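Local coordinates for protein NleG5-1 effector (Enterobacteria phage YYZ-2008, PDB 5VGC) that probably acts as a ubiquitin-protein transferase, being a bacterial effector whose C-terminal part belongs to the RING clan, and binds calcium ions, at residues 152-157 with 171-176; 130-135 with 196-201; 50-53 with 57-60. The protein carries 1 engineered substitution. One frame throughout, in Å; residues are numbered along the deposited sequence.

Contact 1 of 3, residues 152-157 with 171-176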
ATOM      1  N   ASP A 152      -0.611 -10.196 -35.702  1.00 26.98           N
ATOM      2  CA  ASP A 152      -0.433 -11.148 -34.599  1.00 21.78           C
ATOM      3  C   ASP A 152      -1.397 -10.818 -33.485  1.00 15.42           C
ATOM      4  O   ASP A 152      -1.316  -9.743 -32.892  1.00 20.03           O
ATOM      5  CB  ASP A 152       1.011 -11.109 -34.098  1.00 29.27           C
ATOM      6  CG  ASP A 152       1.986 -11.475 -35.189  1.00 30.14           C
ATOM      7  OD1 ASP A 152       1.824 -12.584 -35.753  1.00 38.95           O
ATOM      8  OD2 ASP A 152       2.895 -10.674 -35.487  1.00 35.92           O
ATOM      9  N   GLY A 153      -2.304 -11.747 -33.209  1.00 13.18           N
ATOM     10  CA  GLY A 153      -3.355 -11.520 -32.237  1.00 11.35           C
ATOM     11  C   GLY A 153      -3.225 -12.449 -31.049  1.00 13.08           C
ATOM     12  O   GLY A 153      -2.614 -13.509 -31.162  1.00 19.95           O
ATOM     13  N   VAL A 154      -3.801 -12.041 -29.915  1.00 12.60           N
ATOM     14  CA  VAL A 154      -3.811 -12.845 -28.691  1.00 13.63           C
ATOM     15  C   VAL A 154      -5.187 -12.773 -28.022  1.00 15.26           C
ATOM     16  O   VAL A 154      -5.789 -11.670 -27.932  1.00 12.46           O
ATOM     17  CB  VAL A 154      -2.784 -12.342 -27.665  1.00 16.92           C
ATOM     18  CG1 VAL A 154      -2.750 -13.250 -26.442  1.00 25.85           C
ATOM     19  CG2 VAL A 154      -1.385 -12.228 -28.263  1.00 17.60           C
ATOM     20  N   PHE A 155      -5.682 -13.932 -27.554  1.00 13.13           N
ATOM     21  CA  PHE A 155      -6.980 -13.983 -26.882  1.00 15.46           C
ATOM     22  C   PHE A 155      -6.792 -13.650 -25.407  1.00 16.97           C
ATOM     23  O   PHE A 155      -5.948 -14.262 -24.750  1.00 17.02           O
ATOM     24  CB  PHE A 155      -7.640 -15.379 -26.985  1.00 17.89           C
ATOM     25  CG  PHE A 155      -8.373 -15.643 -28.281  1.00 19.99           C
ATOM     26  CD1 PHE A 155      -9.166 -14.681 -28.889  1.00 16.80           C
ATOM     27  CD2 PHE A 155      -8.287 -16.888 -28.881  1.00 30.44           C
ATOM     28  CE1 PHE A 155      -9.849 -14.963 -30.075  1.00 16.55           C
ATOM     29  CE2 PHE A 155      -8.953 -17.159 -30.068  1.00 25.96           C
ATOM     30  CZ  PHE A 155      -9.736 -16.198 -30.662  1.00 16.22           C
ATOM     31  N   MET A 156      -7.577 -12.701 -24.885  1.00 15.44           N
ATOM     32  CA  MET A 156      -7.553 -12.438 -23.431  1.00 15.13           C
ATOM     33  C   MET A 156      -8.958 -12.414 -22.854  1.00 12.52           C
ATOM     34  O   MET A 156      -9.872 -11.808 -23.434  1.00 12.72           O
ATOM     35  CB  MET A 156      -6.852 -11.110 -23.098  1.00 14.91           C
ATOM     36  CG  MET A 156      -6.709 -10.849 -21.604  1.00 16.58           C
ATOM     37  SD  MET A 156      -5.930  -9.274 -21.233  1.00 15.69           S
ATOM     38  CE  MET A 156      -4.264  -9.787 -21.075  1.00 19.40           C
ATOM     39  N   ARG A 157      -9.111 -13.060 -21.704  1.00 13.14           N
ATOM     40  CA  ARG A 157     -10.389 -13.108 -21.022  1.00 14.92           C
ATOM     41  C   ARG A 157     -10.797 -11.731 -20.496  1.00 14.32           C
ATOM     42  O   ARG A 157      -9.934 -10.941 -20.123  1.00 13.32           O
ATOM     43  CB  ARG A 157     -10.356 -14.108 -19.872  1.00 21.54           C
ATOM     44  CG  ARG A 157     -10.278 -15.533 -20.390  1.00 34.01           C
ATOM     45  CD  ARG A 157      -9.714 -16.494 -19.378  1.00 29.21           C
ATOM     46  NE  ARG A 157     -10.681 -16.809 -18.344  1.00 29.96           N
ATOM     47  CZ  ARG A 157     -10.403 -17.495 -17.252  1.00 34.30           C
ATOM     48  NH1 ARG A 157      -9.167 -17.949 -17.021  1.00 36.95           N
ATOM     49  NH2 ARG A 157     -11.379 -17.720 -16.386  1.00 36.96           N
ATOM     50  N   MET A 171       1.327  -6.680 -29.540  0.50 18.28           N
ATOM     51  CA  MET A 171       2.130  -5.523 -29.144  0.50 24.17           C
ATOM     52  C   MET A 171       1.408  -4.693 -28.077  0.50 25.77           C
ATOM     53  O   MET A 171       2.048  -4.202 -27.122  0.50 25.59           O
ATOM     54  CB  MET A 171       2.477  -4.646 -30.366  0.50 29.90           C
ATOM     55  CG  MET A 171       3.365  -5.311 -31.428  0.50 44.84           C
ATOM     56  SD  MET A 171       3.757  -4.375 -32.949  0.50 48.09           S
ATOM     57  CE  MET A 171       2.220  -4.529 -33.856  0.50 36.84           C
ATOM     58  N   ALA A 172       0.084  -4.550 -28.234  1.00 23.21           N
ATOM     59  CA  ALA A 172      -0.737  -3.816 -27.274  1.00 20.59           C
ATOM     60  C   ALA A 172      -0.755  -4.544 -25.942  1.00 24.78           C
ATOM     61  O   ALA A 172      -0.585  -3.922 -24.892  1.00 20.74           O
ATOM     62  CB  ALA A 172      -2.149  -3.639 -27.792  1.00 25.22           C
ATOM     63  N   LEU A 173      -0.954  -5.863 -25.985  1.00 17.17           N
ATOM     64  CA  LEU A 173      -0.934  -6.641 -24.735  1.00 14.31           C
ATOM     65  C   LEU A 173       0.431  -6.541 -24.004  1.00 12.39           C
ATOM     66  O   LEU A 173       0.500  -6.332 -22.761  1.00 11.79           O
ATOM     67  CB  LEU A 173      -1.300  -8.107 -25.004  1.00 14.87           C
ATOM     68  CG  LEU A 173      -2.140  -8.788 -23.931  1.00 24.75           C
ATOM     69  CD1 LEU A 173      -3.436  -8.020 -23.707  1.00 32.18           C
ATOM     70  CD2 LEU A 173      -2.402 -10.223 -24.363  1.00 29.44           C
ATOM     71  N   ILE A 174       1.504  -6.675 -24.793  1.00 12.99           N
ATOM     72  CA  ILE A 174       2.852  -6.460 -24.271  1.00 13.75           C
ATOM     73  C   ILE A 174       3.003  -5.066 -23.612  1.00 15.01           C
ATOM     74  O   ILE A 174       3.583  -4.944 -22.494  1.00 15.70           O
ATOM     75  CB  ILE A 174       3.920  -6.704 -25.340  1.00 15.88           C
ATOM     76  CG1 ILE A 174       3.989  -8.223 -25.614  1.00 16.65           C
ATOM     77  CG2 ILE A 174       5.299  -6.173 -24.867  1.00 17.98           C
ATOM     78  CD1 ILE A 174       4.809  -8.619 -26.824  1.00 19.16           C
ATOM     79  N   HIS A 175       2.481  -4.038 -24.278  0.50 13.40           N
ATOM     80  CA  HIS A 175       2.464  -2.686 -23.731  0.50 13.24           C
ATOM     81  C   HIS A 175       1.649  -2.584 -22.437  0.50 14.66           C
ATOM     82  O   HIS A 175       2.096  -1.942 -21.481  0.50 17.70           O
ATOM     83  CB  HIS A 175       1.932  -1.702 -24.763  0.50 12.95           C
ATOM     84  CG  HIS A 175       1.872  -0.288 -24.283  0.50 13.74           C
ATOM     85  ND1 HIS A 175       0.693   0.319 -23.911  0.50 13.33           N
ATOM     86  CD2 HIS A 175       2.841   0.645 -24.136  0.50 16.01           C
ATOM     87  CE1 HIS A 175       0.938   1.565 -23.547  0.50 16.07           C
ATOM     88  NE2 HIS A 175       2.234   1.789 -23.678  0.50 17.79           N
ATOM     89  N   LEU A 176       0.475  -3.210 -22.397  1.00 11.91           N
ATOM     90  CA  LEU A 176      -0.357  -3.195 -21.181  1.00 13.29           C
ATOM     91  C   LEU A 176       0.359  -3.876 -20.020  1.00 18.01           C
ATOM     92  O   LEU A 176       0.363  -3.333 -18.882  1.00 23.43           O
ATOM     93  CB  LEU A 176      -1.706  -3.888 -21.378  1.00 11.76           C
ATOM     94  CG  LEU A 176      -2.700  -3.247 -22.339  1.00 10.93           C
ATOM     95  CD1 LEU A 176      -3.917  -4.146 -22.523  1.00 12.85           C
ATOM     96  CD2 LEU A 176      -3.124  -1.880 -21.890  1.00 12.07           C
TER

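Contact 2 of 3, residues 130-135 with 196-201. Engineered in segment 196-201: Ala201 (natural residue Cys). With CA (calcium ion), chain F; CA (calcium ion), chain G.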
ATOM      1  N   GLU A 130      -4.694 -13.775 -39.847  1.00 16.98           N
ATOM      2  CA  GLU A 130      -5.201 -14.110 -41.180  1.00 18.92           C
ATOM      3  C   GLU A 130      -5.050 -15.608 -41.472  1.00 21.19           C
ATOM      4  O   GLU A 130      -5.961 -16.199 -42.028  1.00 23.23           O
ATOM      5  CB  GLU A 130      -4.831 -13.117 -42.305  1.00 19.42           C
ATOM      6  CG  GLU A 130      -3.386 -12.910 -42.619  1.00 19.93           C
ATOM      7  CD  GLU A 130      -3.026 -11.511 -43.133  1.00 20.31           C
ATOM      8  OE1 GLU A 130      -3.722 -10.508 -42.882  1.00 19.62           O
ATOM      9  OE2 GLU A 130      -1.981 -11.402 -43.810  1.00 22.10           O
ATOM     10  N   HIS A 131      -3.970 -16.237 -41.029  1.00 21.95           N
ATOM     11  CA  HIS A 131      -3.911 -17.715 -41.062  1.00 26.64           C
ATOM     12  C   HIS A 131      -4.956 -18.427 -40.178  1.00 28.10           C
ATOM     13  O   HIS A 131      -5.230 -19.605 -40.438  1.00 33.08           O
ATOM     14  CB  HIS A 131      -2.509 -18.264 -40.781  1.00 28.94           C
ATOM     15  CG  HIS A 131      -1.565 -18.142 -41.944  1.00 37.38           C
ATOM     16  ND1 HIS A 131      -0.204 -18.024 -41.774  1.00 48.43           N
ATOM     17  CD2 HIS A 131      -1.780 -18.102 -43.284  1.00 40.40           C
ATOM     18  CE1 HIS A 131       0.382 -17.925 -42.955  1.00 45.83           C
ATOM     19  NE2 HIS A 131      -0.553 -17.968 -43.889  1.00 42.29           N
ATOM     20  N   ALA A 132      -5.534 -17.769 -39.157  1.00 25.59           N
ATOM     21  CA  ALA A 132      -6.424 -18.492 -38.230  1.00 27.01           C
ATOM     22  C   ALA A 132      -7.802 -18.719 -38.831  1.00 31.78           C
ATOM     23  O   ALA A 132      -8.557 -19.602 -38.382  1.00 33.36           O
ATOM     24  CB  ALA A 132      -6.548 -17.767 -36.906  1.00 25.50           C
ATOM     25  N   GLN A 133      -8.124 -17.916 -39.845  1.00 35.79           N
ATOM     26  CA  GLN A 133      -9.340 -18.081 -40.632  1.00 36.88           C
ATOM     27  C   GLN A 133     -10.532 -18.077 -39.678  1.00 39.00           C
ATOM     28  O   GLN A 133     -11.298 -19.028 -39.584  1.00 45.55           O
ATOM     29  CB  GLN A 133      -9.247 -19.322 -41.519  1.00 43.62           C
ATOM     30  CG  GLN A 133      -8.390 -19.106 -42.767  1.00 52.60           C
ATOM     31  CD  GLN A 133      -8.334 -20.324 -43.683  1.00 65.36           C
ATOM     32  OE1 GLN A 133      -8.996 -20.367 -44.723  1.00 75.08           O
ATOM     33  NE2 GLN A 133      -7.539 -21.324 -43.296  1.00 81.28           N
ATOM     34  N   LEU A 134     -10.642 -16.967 -38.957  1.00 33.37           N
ATOM     35  CA  LEU A 134     -11.712 -16.752 -38.020  1.00 33.53           C
ATOM     36  C   LEU A 134     -12.923 -16.333 -38.821  1.00 38.53           C
ATOM     37  O   LEU A 134     -12.844 -15.385 -39.591  1.00 38.27           O
ATOM     38  CB  LEU A 134     -11.351 -15.644 -37.028  1.00 28.45           C
ATOM     39  CG  LEU A 134     -10.025 -15.768 -36.294  1.00 23.95           C
ATOM     40  CD1 LEU A 134      -9.786 -14.502 -35.526  1.00 20.67           C
ATOM     41  CD2 LEU A 134     -10.020 -16.975 -35.382  1.00 26.61           C
ATOM     42  N   GLN A 135     -14.039 -17.041 -38.642  1.00 51.59           N
ATOM     43  CA  GLN A 135     -15.307 -16.700 -39.295  1.00 47.48           C
ATOM     44  C   GLN A 135     -16.191 -15.963 -38.284  1.00 45.07           C
ATOM     45  O   GLN A 135     -17.030 -16.567 -37.617  1.00 56.54           O
ATOM     46  CB  GLN A 135     -15.980 -17.964 -39.829  1.00 54.60           C
ATOM     47  CG  GLN A 135     -15.184 -18.694 -40.911  1.00 75.60           C
ATOM     48  CD  GLN A 135     -15.310 -18.060 -42.296  1.00 87.34           C
ATOM     49  OE1 GLN A 135     -15.243 -16.839 -42.453  1.00 76.54           O
ATOM     50  NE2 GLN A 135     -15.490 -18.902 -43.311  1.00107.00           N
ATOM     51  N   VAL A 196      -5.001 -16.855 -23.154  1.00 22.00           N
ATOM     52  CA  VAL A 196      -5.391 -18.186 -23.638  1.00 27.54           C
ATOM     53  C   VAL A 196      -5.024 -18.383 -25.099  1.00 24.96           C
ATOM     54  O   VAL A 196      -4.992 -17.414 -25.868  1.00 21.80           O
ATOM     55  CB  VAL A 196      -6.910 -18.459 -23.436  1.00 34.72           C
ATOM     56  CG1 VAL A 196      -7.270 -18.464 -21.960  1.00 43.39           C
ATOM     57  CG2 VAL A 196      -7.779 -17.444 -24.154  1.00 32.69           C
ATOM     58  N   GLY A 197      -4.745 -19.636 -25.473  1.00 28.33           N
ATOM     59  CA  GLY A 197      -4.372 -19.979 -26.847  1.00 26.40           C
ATOM     60  C   GLY A 197      -5.565 -20.109 -27.783  1.00 25.66           C
ATOM     61  O   GLY A 197      -6.683 -20.408 -27.346  1.00 25.15           O
ATOM     62  N   ARG A 198      -5.308 -19.915 -29.079  1.00 28.29           N
ATOM     63  CA  ARG A 198      -6.351 -19.928 -30.134  1.00 29.90           C
ATOM     64  C   ARG A 198      -7.343 -21.105 -30.016  1.00 29.84           C
ATOM     65  O   ARG A 198      -8.549 -20.930 -30.205  1.00 26.51           O
ATOM     66  CB  ARG A 198      -5.704 -19.866 -31.535  1.00 32.69           C
ATOM     67  CG  ARG A 198      -6.515 -20.435 -32.712  1.00 39.57           C
ATOM     68  CD  ARG A 198      -7.706 -19.534 -32.991  1.00 52.18           C
ATOM     69  NE  ARG A 198      -8.612 -19.958 -34.070  1.00 36.30           N
ATOM     70  CZ  ARG A 198      -9.944 -20.088 -33.981  1.00 33.91           C
ATOM     71  NH1 ARG A 198     -10.635 -20.455 -35.054  1.00 50.77           N
ATOM     72  NH2 ARG A 198     -10.592 -19.869 -32.841  1.00 35.30           N
ATOM     73  N   ASP A 199      -6.827 -22.291 -29.701  1.00 31.05           N
ATOM     74  CA  ASP A 199      -7.650 -23.494 -29.634  1.00 39.70           C
ATOM     75  C   ASP A 199      -8.490 -23.602 -28.377  1.00 40.98           C
ATOM     76  O   ASP A 199      -9.337 -24.502 -28.302  1.00 38.61           O
ATOM     77  CB  ASP A 199      -6.780 -24.754 -29.750  1.00 48.05           C
ATOM     78  CG  ASP A 199      -5.991 -24.805 -31.049  1.00 66.37           C
ATOM     79  OD1 ASP A 199      -6.458 -24.245 -32.076  1.00 48.43           O
ATOM     80  OD2 ASP A 199      -4.898 -25.408 -31.035  1.00 89.13           O
ATOM     81  N   ASN A 200      -8.273 -22.721 -27.395  1.00 35.65           N
ATOM     82  CA  ASN A 200      -9.050 -22.774 -26.158  1.00 37.24           C
ATOM     83  C   ASN A 200     -10.326 -21.921 -26.186  1.00 31.26           C
ATOM     84  O   ASN A 200     -11.103 -21.944 -25.219  1.00 30.21           O
ATOM     85  CB  ASN A 200      -8.162 -22.407 -24.964  1.00 46.55           C
ATOM     86  CG  ASN A 200      -7.020 -23.394 -24.757  1.00 48.28           C
ATOM     87  OD1 ASN A 200      -7.069 -24.533 -25.235  1.00 43.99           O
ATOM     88  ND2 ASN A 200      -5.981 -22.956 -24.040  1.00 81.48           N
ATOM     89  N   ALA A 201     -10.553 -21.200 -27.283  1.00 26.38           N
ATOM     90  CA  ALA A 201     -11.738 -20.366 -27.438  1.00 26.27           C
ATOM     91  C   ALA A 201     -12.368 -20.518 -28.815  1.00 24.82           C
ATOM     92  O   ALA A 201     -11.669 -20.697 -29.816  1.00 25.42           O
ATOM     93  CB  ALA A 201     -11.368 -18.905 -27.201  1.00 30.12           C
TER
HETATM   94 CA    CA F 304      -0.507  -9.938 -44.386  1.00 17.82          CA
HETATM   95 CA    CA G 305      -4.166  -8.113 -42.674  0.50  8.43          CA
HETATM   96  O   HOH W   1      -7.066 -21.799 -36.570  1.00 26.20           O
HETATM   97  O   HOH W   2       0.072  -9.885 -41.833  1.00 12.14           O
HETATM   98  O   HOH W   3       0.426 -12.076 -44.245  1.00 20.76           O

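Contact 3 of 3, residues 50-53 with 57-60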
ATOM      1  N   PRO A  50       6.481  25.457  -0.453  1.00 47.87           N
ATOM      2  CA  PRO A  50       5.757  24.381   0.207  1.00 59.42           C
ATOM      3  C   PRO A  50       5.713  23.162  -0.709  1.00 66.82           C
ATOM      4  O   PRO A  50       5.477  23.302  -1.909  1.00 74.75           O
ATOM      5  CB  PRO A  50       4.349  24.968   0.393  1.00 48.59           C
ATOM      6  CG  PRO A  50       4.182  25.887  -0.765  1.00 48.81           C
ATOM      7  CD  PRO A  50       5.556  26.465  -1.006  1.00 46.97           C
ATOM      8  N   MET A  51       5.940  21.982  -0.149  1.00 74.57           N
ATOM      9  CA  MET A  51       5.932  20.753  -0.941  1.00 61.97           C
ATOM     10  C   MET A  51       4.510  20.338  -1.242  1.00 66.05           C
ATOM     11  O   MET A  51       3.554  20.873  -0.677  1.00 64.13           O
ATOM     12  CB  MET A  51       6.669  19.627  -0.219  1.00 57.98           C
ATOM     13  CG  MET A  51       8.174  19.878  -0.107  1.00 57.93           C
ATOM     14  SD  MET A  51       9.057  18.458   0.560  1.00 49.11           S
ATOM     15  CE  MET A  51       9.059  17.425  -0.918  1.00 48.80           C
ATOM     16  N   GLN A  52       4.388  19.364  -2.136  1.00 67.27           N
ATOM     17  CA  GLN A  52       3.094  18.877  -2.592  1.00 73.17           C
ATOM     18  C   GLN A  52       2.311  18.284  -1.414  1.00 70.00           C
ATOM     19  O   GLN A  52       1.086  18.344  -1.388  1.00 90.91           O
ATOM     20  CB  GLN A  52       3.233  17.848  -3.732  1.00 90.42           C
ATOM     21  CG  GLN A  52       4.052  18.322  -4.939  1.00117.16           C
ATOM     22  CD  GLN A  52       5.566  18.137  -4.785  1.00142.88           C
ATOM     23  OE1 GLN A  52       6.140  18.368  -3.703  1.00 68.57           O
ATOM     24  NE2 GLN A  52       6.221  17.728  -5.868  1.00160.17           N
ATOM     25  N   VAL A  53       3.034  17.719  -0.444  1.00 71.14           N
ATOM     26  CA  VAL A  53       2.437  17.203   0.782  1.00 69.73           C
ATOM     27  C   VAL A  53       2.279  18.347   1.772  1.00 69.21           C
ATOM     28  O   VAL A  53       3.146  19.224   1.865  1.00 57.93           O
ATOM     29  CB  VAL A  53       3.320  16.119   1.446  1.00 60.78           C
ATOM     30  CG1 VAL A  53       2.611  15.493   2.643  1.00 60.32           C
ATOM     31  CG2 VAL A  53       3.687  15.030   0.444  1.00 65.39           C
ATOM     32  N   PHE A  57       8.265  21.417   3.557  1.00 44.95           N
ATOM     33  CA  PHE A  57       8.842  22.555   2.873  1.00 46.52           C
ATOM     34  C   PHE A  57      10.142  22.144   2.205  1.00 46.39           C
ATOM     35  O   PHE A  57      10.856  21.259   2.682  1.00 44.57           O
ATOM     36  CB  PHE A  57       9.071  23.707   3.858  1.00 46.40           C
ATOM     37  CG  PHE A  57       7.838  24.104   4.607  1.00 46.99           C
ATOM     38  CD1 PHE A  57       6.919  24.986   4.051  1.00 50.32           C
ATOM     39  CD2 PHE A  57       7.586  23.580   5.860  1.00 48.90           C
ATOM     40  CE1 PHE A  57       5.770  25.345   4.749  1.00 54.26           C
ATOM     41  CE2 PHE A  57       6.440  23.931   6.562  1.00 53.49           C
ATOM     42  CZ  PHE A  57       5.530  24.815   6.012  1.00 55.14           C
ATOM     43  N   MET A  58      10.434  22.819   1.099  1.00 48.91           N
ATOM     44  CA  MET A  58      11.502  22.433   0.200  1.00 55.10           C
ATOM     45  C   MET A  58      12.259  23.685  -0.175  1.00 61.98           C
ATOM     46  O   MET A  58      11.641  24.696  -0.543  1.00 79.77           O
ATOM     47  CB  MET A  58      10.872  21.736  -1.027  1.00 67.48           C
ATOM     48  CG  MET A  58      11.620  21.757  -2.350  1.00 69.27           C
ATOM     49  SD  MET A  58      10.676  20.826  -3.591  1.00 77.05           S
ATOM     50  CE  MET A  58       9.112  21.705  -3.689  1.00 87.28           C
ATOM     51  N   GLY A  59      13.584  23.611  -0.076  1.00 57.02           N
ATOM     52  CA  GLY A  59      14.442  24.768  -0.269  1.00 59.63           C
ATOM     53  C   GLY A  59      15.248  24.682  -1.540  1.00 64.79           C
ATOM     54  O   GLY A  59      15.738  23.607  -1.884  1.00 63.61           O
ATOM     55  N   SER A  60      15.388  25.813  -2.234  1.00 71.88           N
ATOM     56  CA  SER A  60      16.263  25.910  -3.405  1.00 78.81           C
ATOM     57  C   SER A  60      17.209  27.089  -3.250  1.00 74.12           C
ATOM     58  O   SER A  60      16.878  28.075  -2.575  1.00 73.88           O
ATOM     59  CB  SER A  60      15.442  26.043  -4.693  1.00 90.17           C
ATOM     60  OG  SER A  60      14.647  27.219  -4.687  1.00119.16           O
TER

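Contact 1 of 3, residues 152-157 with 171-176
Leu173 meets Val154 and Met156 from the helix side, and its two methyl branches divide the work between them. CD2 rests on Val154, with 3.7 Å to CG1 and 3.9 Å to the branching carbon CB, while CD1 lies against the end of Met156, 3.3 Å from its CE. The two strand residues are next but one to each other, so both side chains rise from the same side of strand 152-157 and meet the leucine there. Met156 sets out extended, with CG anti to the backbone N (chi1 -176°), and then bends at its last torsion (chi3 -94°); this turn carries CE across the leucine branches, 3.8 Å from Leu173 CD2 as well. All three residues are buried. The layout is the beta-hairpin followed by a helix that recurs in RING and U-box domains: strand 152-157 pairs with strand 164-169, and helix 170-178 then packs back over the hairpin. Ile122 of helix 111-125 and Ile195 of the neighbouring strand both touch Val154 and Leu173, extending the apolar layer. The packing thins out to either end of the contact. Leu176, one turn of helix onward, comes no nearer than 5.7 Å to segment 152-157, and Asp152, Met171 and His175 are exposed to solvent.

Contact 2 of 3, residues 130-135 with 196-201
The CA atoms of Ala132 and Arg198, 8.2 Å apart, are the nearest pair across the two segments, where a short, weakly bonded helix ends opposite a 3-10 turn closed by the bond from Asn200 N to Gly197 O. The long side chain of Arg198 spans this separation. Its CG lies anti to the backbone N (chi1 156°), a bend follows at chi2 (70°), and the remaining chain reaches toward the helix end. Leu134 receives it: CD2 sits over the centre of the guanidinium, 3.4 Å from CZ, so the flat group presents a face to a methyl while the two side chains run past each other in opposite directions. Gln133 leaves the helix with positive phi (55°), and the chain turns there just ahead of the leucine. Beside this methyl-on-face contact, Ala132 CB lies 4.1 Å from Arg198 NE, a loose van der Waals contact. Water 1 donates a hydrogen bond to Ala132 O at 3.2 Å and accepts a weak one from Arg198 NE, linking the segments at a place where no direct hydrogen bond joins them. Phe127 touches both Ala132 and Arg198. Glu130 splits its carboxylate between two calcium ions, OE2 at 2.2 Å from one and OE1 at 2.4 Å from the other; waters 2 and 3 also bind the first, and Glu151 joins at the second. The contact thus joins the end of helix 129-132 to the loop between strands 195-196 and 201-204 within the RING-clan NleG region, close along the chain to a glutamate that bridges two calcium ions.

Contact 3 of 3, residues 50-53 with 57-60
Met51 and Met58 are brought together by different first torsions: CG of Met51 is anti to its carbonyl carbon (chi1 -68°), whereas CG of Met58 is turned anti to the backbone N (chi1 154°). Their chains cross at about a right angle, with Met51 CG lying 3.4 Å from Met58 CB. Each chain then bends at chi3, and the bend at Met58 returns its terminal CE to 4.1 Å from the same Met51 CG. The sulfur of Met51 stands 3.9 Å from Phe57 O. One residue earlier, Pro50 and Phe57 form an antiparallel non-hydrogen-bonded pair, CA to CA 4.5 Å, and send their side chains to the same face of the sheet; there Phe57 CD1 approaches Pro50 CA obliquely, at 4.1 Å. This is the closing end of a beta-hairpin, where strand 44-50 gives way to the loop that returns as strand 57-60, and backbone bonds of Met58 with Arg49 and Ser60 with Ser47 continue the pairing. Helix 22-34 touches the Pro50 and Phe57 face through Thr32, while Met51 packs on helix 92-102 through Ser92, Val95 and Thr96, and Val53 reaches Met107 of the second subunit.

In the fold
Contacts 1 and 2 belong to one domain, their centres 14 Å apart, and strand 152-157 joins them: its Phe155 O lies 3.2 Å from Val196 N, a probable hydrogen bond, and the Phe155 ring packs against Arg198 and Ala201, the latter an engineered replacement for cysteine. The leucine packing of contact 1 and the methyl-on-guanidinium contact of contact 2 thus lie on different sides of the same strand. Contact 3 stands apart, on the opposite side of the chain's centre, 42 Å from contact 1 and 55 Å from contact 2, centre to centre. Contact 2 holds Glu130, which binds two calcium ions; in contact 3 the side chain of Gln52 is about 10 Å from that of calcium-binding Glu102.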